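Local coordinates for protein RhCC (Rhodococcus jostii, PDB 4U5R) that acts as an unusual cofactor-independent oxygenase of the tautomerase superfamily, built on the beta-alpha-beta motif, at the interface of chains A and B. Sequence-based numbering; all coordinates share one arbitrary frame. Chains: chain A/B, RhCC.

Contact 1: the interface of chains A and B. Residues chain A 111-114; chain B 80, 83.
B:Met83, on helix 76-90 of one subunit, meets A:Arg114 of the neighbour's short strand 113-115 and A:Leu112 just before it, a worked example of a flexible thioether fitted to an uneven surface. B:Met83 CB lies 3.6 Å from NH2 of A:Arg114 and packs over one face of the guanidinium, offset toward the rim. B:Met83 CG follows under the same group, 3.8 Å from the central CZ of A:Arg114. Here the chain turns: bends at chi2 (-45°) and chi3 (-66°) carry the sulphur off the arginine and on to the backbone of A:Leu112, where B:Met83 SD sits 3.8 Å from A:Leu112 CA. The terminal methyl CE of B:Met83 touches the carbonyl carbon of A:Leu112 and the N of A:Trp113, both at 3.6 Å, with CG of A:Arg114 also close by.

The arginine is held from its own side as well. NH1 of A:Arg114 donates to the carbonyl O of A:Trp113 at 3.0 Å, approaching from above the carbonyl plane, which should limit rotation of the guanidinium. An alanine in place of A:Arg114 would probably leave CB and CG of B:Met83 without the flat group over them and B:Ala80 O without its water-mediated partner. That link lies at the guanidinium edge: NH2 of A:Arg114 points almost straight at a water 2.9 Å away, and the same water is 2.8 Å from the carbonyl O of B:Ala80.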
# COMPACT_ATOMS: atom_id res chain seq x y z
N ASP A 111 -4.33 16.20 -0.28
CA ASP A 111 -5.72 16.61 -0.42
C ASP A 111 -6.68 15.44 -0.55
O ASP A 111 -7.88 15.63 -0.68
CB ASP A 111 -5.88 17.57 -1.62
CG ASP A 111 -5.49 16.96 -2.95
OD1 ASP A 111 -4.82 15.90 -3.00
OD2 ASP A 111 -5.85 17.56 -3.99
N LEU A 112 -6.15 14.21 -0.51
CA LEU A 112 -7.02 13.04 -0.56
C LEU A 112 -6.94 12.31 0.76
O LEU A 112 -6.65 11.12 0.79
CB LEU A 112 -6.63 12.11 -1.71
CG LEU A 112 -6.69 12.72 -3.12
CD1 LEU A 112 -6.14 11.76 -4.17
CD2 LEU A 112 -8.11 13.13 -3.45
N TRP A 113 -7.22 13.02 1.84
CA TRP A 113 -6.97 12.51 3.17
C TRP A 113 -7.92 13.17 4.14
O TRP A 113 -8.07 14.38 4.12
CB TRP A 113 -5.50 12.76 3.52
CG TRP A 113 -5.09 12.65 4.97
CD1 TRP A 113 -5.34 11.61 5.82
CD2 TRP A 113 -4.31 13.60 5.71
NE1 TRP A 113 -4.78 11.86 7.05
CE2 TRP A 113 -4.15 13.08 7.01
CE3 TRP A 113 -3.74 14.85 5.41
CZ2 TRP A 113 -3.44 13.76 8.00
CZ3 TRP A 113 -3.05 15.52 6.39
CH2 TRP A 113 -2.90 14.98 7.68
N ARG A 114 -8.61 12.38 4.96
CA ARG A 114 -9.47 12.94 6.00
C ARG A 114 -9.22 12.18 7.30
O ARG A 114 -8.92 10.98 7.30
CB ARG A 114 -10.95 12.85 5.59
CG ARG A 114 -11.31 13.55 4.27
CD ARG A 114 -11.34 15.09 4.40
NE ARG A 114 -11.79 15.75 3.17
CZ ARG A 114 -10.98 16.22 2.22
NH1 ARG A 114 -9.66 16.09 2.32
NH2 ARG A 114 -11.51 16.82 1.15
N ALA B 80 -12.18 16.80 -3.97
CA ALA B 80 -12.92 17.06 -2.73
C ALA B 80 -14.24 16.28 -2.68
O ALA B 80 -14.63 15.78 -1.64
CB ALA B 80 -13.17 18.55 -2.56
N MET B 83 -13.72 12.58 -1.67
CA MET B 83 -13.60 12.48 -0.22
C MET B 83 -14.95 12.66 0.45
O MET B 83 -15.29 11.94 1.39
CB MET B 83 -12.60 13.51 0.33
CG MET B 83 -11.22 13.42 -0.30
SD MET B 83 -10.56 11.73 -0.44
CE MET B 83 -10.32 11.21 1.27
O HOH W 1 -14.34 17.04 0.89

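Contact 2: the interface of chains A and B. Residues chain A 14, 17-18, 21, 41-43; chain B 49-52.
The phenol ring of B:Tyr52 is laid against helix 14-32 of chain A, with A:Lys17, A:Ser21 and A:Phe43 as its main neighbours. CB of A:Lys17 comes within 3.5 Å of CZ of B:Tyr52, and the backbone carbonyl carbon of the lysine stands over one face toward the rim. OG of A:Ser21 meets the ring at CD2, while the CD2/CE2 edge of A:Phe43 meets B:Tyr52 near CD1, the planes at 90° in an edge-to-face pair whose centroids are 5.5 Å apart. OH of B:Tyr52 comes 3.5 Å from the carbonyl O of A:Pro14, at the start of the helix.

Further out, A:Lys17 does two jobs. Its CG sits over the centre of the A:Phe43 ring, and a bend at chi3 (-97°) swings the terminal amine to the carbonyl O of B:Glu49, where A:Lys17 NZ donates at 2.8 Å. A:Ser21 is fixed in turn by its hydroxyl OG, which donates to the carbonyl O of A:Lys17 at 2.8 Å.

Main-chain bonds set the register beneath these side chains. A:Val41 and B:Tyr52 exchange N-H and carbonyl in both directions, and N of A:Phe43 donates to O of B:Thr50 at 2.9 Å. CD2 of A:Leu42 packs alongside B:Met51, 3.7 Å from its CE. Strand 51-53 of chain B thus pairs antiparallel with strand 40-46 of chain A, extending the neighbour's sheet across the subunit boundary beneath helix 14-32.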
# COMPACT_ATOMS: atom_id res chain seq x y z
N PRO A 14 2.77 -6.67 23.72
CA PRO A 14 2.09 -5.37 23.70
C PRO A 14 2.99 -4.25 24.24
O PRO A 14 2.96 -3.15 23.70
CB PRO A 14 0.86 -5.60 24.60
CG PRO A 14 0.58 -7.07 24.42
CD PRO A 14 1.94 -7.71 24.37
N LYS A 17 5.26 -3.19 21.44
CA LYS A 17 4.53 -2.45 20.42
C LYS A 17 4.23 -1.04 20.89
O LYS A 17 4.28 -0.08 20.11
CB LYS A 17 3.25 -3.19 20.05
CG LYS A 17 3.51 -4.50 19.31
CD LYS A 17 2.24 -5.17 18.80
CE LYS A 17 1.76 -6.23 19.75
NZ LYS A 17 0.81 -7.16 19.06
N GLU A 18 3.91 -0.90 22.18
CA GLU A 18 3.69 0.42 22.76
C GLU A 18 4.98 1.22 22.68
O GLU A 18 4.98 2.35 22.21
CB GLU A 18 3.23 0.31 24.21
CG GLU A 18 2.80 1.65 24.79
CD GLU A 18 2.11 1.50 26.12
OE1 GLU A 18 2.80 1.17 27.11
OE2 GLU A 18 0.88 1.69 26.17
N SER A 21 5.88 1.93 18.94
CA SER A 21 4.96 2.85 18.28
C SER A 21 5.12 4.23 18.92
O SER A 21 4.96 5.24 18.24
CB SER A 21 3.51 2.37 18.35
OG SER A 21 3.03 2.33 19.67
N VAL A 41 0.24 3.06 13.59
CA VAL A 41 1.14 1.93 13.36
C VAL A 41 0.37 0.62 13.51
O VAL A 41 -0.21 0.35 14.56
CB VAL A 41 2.33 1.94 14.36
CG1 VAL A 41 3.27 0.76 14.07
CG2 VAL A 41 3.09 3.26 14.27
N LEU A 42 0.34 -0.16 12.43
CA LEU A 42 -0.36 -1.45 12.40
C LEU A 42 0.67 -2.55 12.44
O LEU A 42 1.52 -2.62 11.56
CB LEU A 42 -1.21 -1.59 11.13
CG LEU A 42 -2.14 -0.42 10.78
CD1 LEU A 42 -3.02 -0.70 9.53
CD2 LEU A 42 -3.01 -0.09 11.99
N PHE A 43 0.59 -3.40 13.46
CA PHE A 43 1.45 -4.56 13.58
C PHE A 43 0.78 -5.80 13.00
O PHE A 43 -0.30 -6.20 13.44
CB PHE A 43 1.85 -4.81 15.04
CG PHE A 43 2.75 -3.75 15.62
CD1 PHE A 43 4.12 -3.85 15.47
CD2 PHE A 43 2.23 -2.67 16.32
CE1 PHE A 43 4.96 -2.89 15.98
CE2 PHE A 43 3.06 -1.71 16.84
CZ PHE A 43 4.44 -1.82 16.68
N GLU B 49 -4.55 -4.81 20.59
CA GLU B 49 -3.13 -4.51 20.73
C GLU B 49 -2.34 -4.75 19.44
O GLU B 49 -1.20 -5.20 19.47
CB GLU B 49 -2.51 -5.33 21.87
CG GLU B 49 -3.33 -5.33 23.16
CD GLU B 49 -3.67 -3.94 23.64
OE1 GLU B 49 -2.74 -3.17 23.96
OE2 GLU B 49 -4.88 -3.61 23.71
N THR B 50 -2.95 -4.42 18.30
CA THR B 50 -2.21 -4.42 17.04
C THR B 50 -2.29 -3.10 16.28
O THR B 50 -1.46 -2.84 15.42
CB THR B 50 -2.67 -5.57 16.09
OG1 THR B 50 -4.04 -5.39 15.70
CG2 THR B 50 -2.51 -6.93 16.78
N MET B 51 -3.27 -2.26 16.59
CA MET B 51 -3.39 -0.95 15.96
C MET B 51 -3.02 0.11 16.98
O MET B 51 -3.73 0.30 17.96
CB MET B 51 -4.81 -0.68 15.44
CG MET B 51 -5.37 -1.73 14.47
SD MET B 51 -7.04 -1.37 13.84
CE MET B 51 -6.71 -0.13 12.58
N TYR B 52 -1.89 0.79 16.75
CA TYR B 52 -1.38 1.78 17.70
C TYR B 52 -1.50 3.18 17.11
O TYR B 52 -0.94 3.46 16.06
CB TYR B 52 0.07 1.45 18.09
CG TYR B 52 0.12 0.30 19.05
CD1 TYR B 52 -0.14 -0.99 18.61
CD2 TYR B 52 0.35 0.50 20.41
CE1 TYR B 52 -0.14 -2.05 19.48
CE2 TYR B 52 0.34 -0.57 21.30
CZ TYR B 52 0.09 -1.84 20.82
OH TYR B 52 0.08 -2.92 21.67

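Contact 3: the interface of chains A and B. Residues chain A 2, 4, 65, 67; chain B 4, 6, 63, 65, 104.
A:Tyr2 and A:Asp67 meet B:Arg65 and B:His104 through two contrasting torsions: B:Arg65 has CG anti to its backbone N (chi1 -179°) and runs extended to NE, whereas B:His104 turns its imidazole between its own N and carbonyl carbon (chi1 76°). NE of B:Arg65 and NE2 of B:His104 converge on one carboxylate oxygen, joining the beta sheets of two tautomerase-superfamily subunits. NE of B:Arg65 donates to OD2 of A:Asp67 at 2.7 Å, nearly along the C-O axis, in a salt bridge. NE2 of B:His104 reaches A:Asp67 OD2 at 2.8 Å on its anti side, the imidazole standing perpendicular to the carboxylate.

The carboxylate and the imidazole each have a second support. NH1 of A:Arg65 approaches OD1 of A:Asp67 from above the carboxylate plane at 2.8 Å, and NH1 of B:Arg63 donates in the ring plane to ND1 of B:His104 at 2.9 Å, fixing the imidazole's rotation. An alanine in place of A:Asp67 would probably leave B:Arg65 and A:Arg65 without their shared counter-charge and B:His104 NE2 without its acceptor.

A:Tyr2 lies beside this cluster, its ring edge-to-face with the imidazole. A:Tyr2 CD1 packs over one face of the B:Arg63 guanidinium, and A:Tyr2 CE1 touches CG of B:Arg63 at 3.8 Å.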
# COMPACT_ATOMS: atom_id res chain seq x y z
N TYR A 2 1.28 6.59 8.10
CA TYR A 2 0.62 5.31 8.15
C TYR A 2 1.69 4.22 8.08
O TYR A 2 2.27 4.04 7.02
CB TYR A 2 -0.37 5.23 6.99
CG TYR A 2 -0.90 3.86 6.68
CD1 TYR A 2 -1.91 3.30 7.45
CD2 TYR A 2 -0.43 3.14 5.59
CE1 TYR A 2 -2.41 2.06 7.16
CE2 TYR A 2 -0.93 1.89 5.29
CZ TYR A 2 -1.92 1.36 6.08
OH TYR A 2 -2.43 0.11 5.81
N GLU A 4 3.02 0.23 8.41
CA GLU A 4 2.76 -1.19 8.57
C GLU A 4 4.05 -1.88 8.94
O GLU A 4 5.05 -1.72 8.25
CB GLU A 4 2.25 -1.81 7.29
CG GLU A 4 0.94 -1.29 6.81
CD GLU A 4 0.70 -1.73 5.39
OE1 GLU A 4 1.42 -1.23 4.50
OE2 GLU A 4 -0.16 -2.59 5.17
N ARG A 65 6.61 -0.77 5.88
CA ARG A 65 6.19 0.11 4.79
C ARG A 65 5.39 1.26 5.36
O ARG A 65 4.54 1.04 6.19
CB ARG A 65 5.34 -0.64 3.76
CG ARG A 65 4.91 0.23 2.59
CD ARG A 65 3.75 -0.38 1.81
NE ARG A 65 3.53 0.36 0.56
CZ ARG A 65 2.91 1.53 0.48
NH1 ARG A 65 2.41 2.09 1.58
NH2 ARG A 65 2.79 2.14 -0.70
N ASP A 67 3.24 5.15 4.53
CA ASP A 67 2.81 6.28 3.71
C ASP A 67 3.00 7.56 4.49
O ASP A 67 2.61 7.66 5.66
CB ASP A 67 1.33 6.15 3.31
CG ASP A 67 1.10 5.20 2.15
OD1 ASP A 67 2.06 4.83 1.45
OD2 ASP A 67 -0.06 4.81 1.95
N GLU B 4 -8.74 -1.01 1.27
CA GLU B 4 -8.42 -1.77 2.46
C GLU B 4 -9.12 -1.15 3.64
O GLU B 4 -8.95 0.04 3.89
CB GLU B 4 -6.94 -1.77 2.72
CG GLU B 4 -6.10 -2.57 1.77
CD GLU B 4 -4.64 -2.36 2.05
OE1 GLU B 4 -4.17 -1.20 1.92
OE2 GLU B 4 -3.96 -3.32 2.46
N PHE B 6 -9.26 -1.65 7.65
CA PHE B 6 -8.71 -2.28 8.84
C PHE B 6 -9.59 -1.97 10.03
O PHE B 6 -9.73 -0.82 10.40
CB PHE B 6 -7.29 -1.76 9.11
CG PHE B 6 -6.30 -2.06 8.03
CD1 PHE B 6 -5.57 -3.24 8.06
CD2 PHE B 6 -6.06 -1.15 7.01
CE1 PHE B 6 -4.63 -3.51 7.08
CE2 PHE B 6 -5.13 -1.41 6.02
CZ PHE B 6 -4.42 -2.60 6.05
N ARG B 63 -9.04 2.08 10.12
CA ARG B 63 -8.15 2.75 9.17
C ARG B 63 -8.45 2.29 7.74
O ARG B 63 -8.45 1.09 7.47
CB ARG B 63 -6.68 2.46 9.54
CG ARG B 63 -5.63 3.32 8.83
CD ARG B 63 -5.93 4.80 9.07
NE ARG B 63 -4.83 5.65 8.61
CZ ARG B 63 -4.68 6.12 7.38
NH1 ARG B 63 -5.54 5.82 6.40
NH2 ARG B 63 -3.63 6.90 7.12
N ARG B 65 -7.57 2.72 3.54
CA ARG B 65 -6.62 3.18 2.54
C ARG B 65 -7.05 2.67 1.18
O ARG B 65 -7.44 1.54 1.07
CB ARG B 65 -5.20 2.70 2.85
CG ARG B 65 -4.16 3.19 1.85
CD ARG B 65 -2.88 2.35 1.88
NE ARG B 65 -1.89 3.00 1.02
CZ ARG B 65 -1.85 2.88 -0.30
NH1 ARG B 65 -2.73 2.10 -0.92
NH2 ARG B 65 -0.93 3.53 -1.00
N HIS B 104 -7.20 7.64 3.53
CA HIS B 104 -6.45 8.34 2.49
C HIS B 104 -6.40 7.55 1.18
O HIS B 104 -6.62 6.33 1.15
CB HIS B 104 -5.04 8.73 2.98
CG HIS B 104 -4.05 7.60 3.05
ND1 HIS B 104 -4.04 6.66 4.06
CD2 HIS B 104 -2.97 7.32 2.28
CE1 HIS B 104 -3.04 5.82 3.88
NE2 HIS B 104 -2.37 6.20 2.81

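Contact 4: the interface of chains A and B. Residues chain A 108-109, 111-112; chain B 73, 79, 105-107.
The segment 108-112 leading out of strand 100-107 in chain A lies along the same strand of chain B, with A:Asp111 and B:Arg79 of helix 76-90 forming its charged contact. B:Arg79 grips the carboxylate side-on. B:Arg79 NH2 donates to OD1 of A:Asp111 at 3.0 Å on the syn lone pair, and B:Arg79 NE to A:Asp111 OD2 at 2.8 Å, also from the syn side but 32° out of the carboxylate plane. A bend at chi3 (80°) turns the guanidinium into this position. In the guanidinium plane, NH1 of B:Arg79 donates to the carbonyl O of B:Met73 at 2.9 Å, so a carbonyl of its own chain helps hold the group's rotation.

A:Leu112 supplies the apolar part: its CD2 lies over one guanidinium face and also meets CE of B:Met73 at 3.9 Å, while CB packs on CB of B:Ile105. The carbonyl O of A:Leu112 accepts from N of B:Ile105 at 3.0 Å. Nearby, CG2 of A:Thr108 touches CB of B:Ala106, an engineered residue that is aspartate in the natural protein and belongs to a magnesium site; no magnesium is bound to this chain. A water joins the chains, 2.7 Å from the hydroxyl OG1 of A:Thr108 and 2.7 Å from the carbonyl O of B:Ile105.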
# COMPACT_ATOMS: atom_id res chain seq x y z
N THR A 108 1.90 10.20 -0.51
CA THR A 108 0.56 10.23 -1.11
C THR A 108 -0.04 11.65 -1.01
O THR A 108 0.41 12.46 -0.23
CB THR A 108 -0.39 9.17 -0.45
OG1 THR A 108 -0.79 9.58 0.86
CG2 THR A 108 0.29 7.83 -0.37
N PRO A 109 -1.07 11.94 -1.82
CA PRO A 109 -1.51 13.34 -1.92
C PRO A 109 -2.22 13.87 -0.68
O PRO A 109 -3.15 13.25 -0.18
CB PRO A 109 -2.49 13.31 -3.11
CG PRO A 109 -2.12 12.11 -3.88
CD PRO A 109 -1.72 11.10 -2.85
N ASP A 111 -4.33 16.20 -0.28
CA ASP A 111 -5.72 16.61 -0.42
C ASP A 111 -6.68 15.44 -0.55
O ASP A 111 -7.88 15.63 -0.68
CB ASP A 111 -5.88 17.57 -1.62
CG ASP A 111 -5.49 16.96 -2.95
OD1 ASP A 111 -4.82 15.90 -3.00
OD2 ASP A 111 -5.85 17.56 -3.99
N LEU A 112 -6.15 14.21 -0.51
CA LEU A 112 -7.02 13.04 -0.56
C LEU A 112 -6.94 12.31 0.76
O LEU A 112 -6.65 11.12 0.79
CB LEU A 112 -6.63 12.11 -1.71
CG LEU A 112 -6.69 12.72 -3.12
CD1 LEU A 112 -6.14 11.76 -4.17
CD2 LEU A 112 -8.11 13.13 -3.45
N MET B 73 -8.13 11.90 -10.89
CA MET B 73 -8.99 13.01 -10.51
C MET B 73 -8.20 14.30 -10.69
O MET B 73 -7.25 14.56 -9.95
CB MET B 73 -9.48 12.85 -9.07
CG MET B 73 -10.37 11.64 -8.87
SD MET B 73 -10.84 11.36 -7.15
CE MET B 73 -9.26 10.94 -6.42
N ARG B 79 -11.76 16.03 -6.68
CA ARG B 79 -11.03 15.38 -5.59
C ARG B 79 -11.72 15.58 -4.24
O ARG B 79 -11.85 14.63 -3.47
CB ARG B 79 -9.59 15.90 -5.54
CG ARG B 79 -8.79 15.50 -6.77
CD ARG B 79 -7.50 16.30 -6.93
NE ARG B 79 -6.43 15.81 -6.08
CZ ARG B 79 -5.65 14.78 -6.38
NH1 ARG B 79 -5.82 14.12 -7.52
NH2 ARG B 79 -4.70 14.40 -5.54
N ILE B 105 -6.16 8.28 0.10
CA ILE B 105 -6.13 7.74 -1.26
C ILE B 105 -4.79 7.99 -1.95
O ILE B 105 -4.17 9.04 -1.81
CB ILE B 105 -7.22 8.36 -2.16
CG1 ILE B 105 -8.54 8.49 -1.41
CG2 ILE B 105 -7.35 7.55 -3.45
CD1 ILE B 105 -9.72 8.90 -2.30
N ALA B 106 -4.36 7.00 -2.72
CA ALA B 106 -3.22 7.17 -3.61
C ALA B 106 -3.68 6.88 -5.04
O ALA B 106 -4.62 6.12 -5.24
CB ALA B 106 -2.09 6.24 -3.21
N GLU B 107 -3.04 7.51 -6.01
CA GLU B 107 -3.31 7.24 -7.41
C GLU B 107 -2.09 6.51 -7.97
O GLU B 107 -0.95 6.94 -7.76
CB GLU B 107 -3.59 8.55 -8.18
CG GLU B 107 -4.79 9.32 -7.63
CD GLU B 107 -5.15 10.55 -8.46
OE1 GLU B 107 -4.27 11.40 -8.69
OE2 GLU B 107 -6.32 10.67 -8.87
O HOH W 2 -3.31 10.42 0.33

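The deposited assembly holds three copies of RhCC, and the A-B boundary is not an exact two-fold, which suggests that each subunit presents unlike surfaces to its two neighbours. Contacts 1 and 4, with centres about 7 Å apart, share A:Asp111 and A:Leu112 and both use helix 76-90 of chain B. Contact 3 lies about 14 Å from contact 1 and about 13 Å from both contacts 2 and 4; strand 100-107 of chain B runs through contacts 3 and 4. Contact 2 sits about 26 Å from contact 4, giving widely separated ends; charged pairs in contacts 3 and 4 probably help fix subunit orientation.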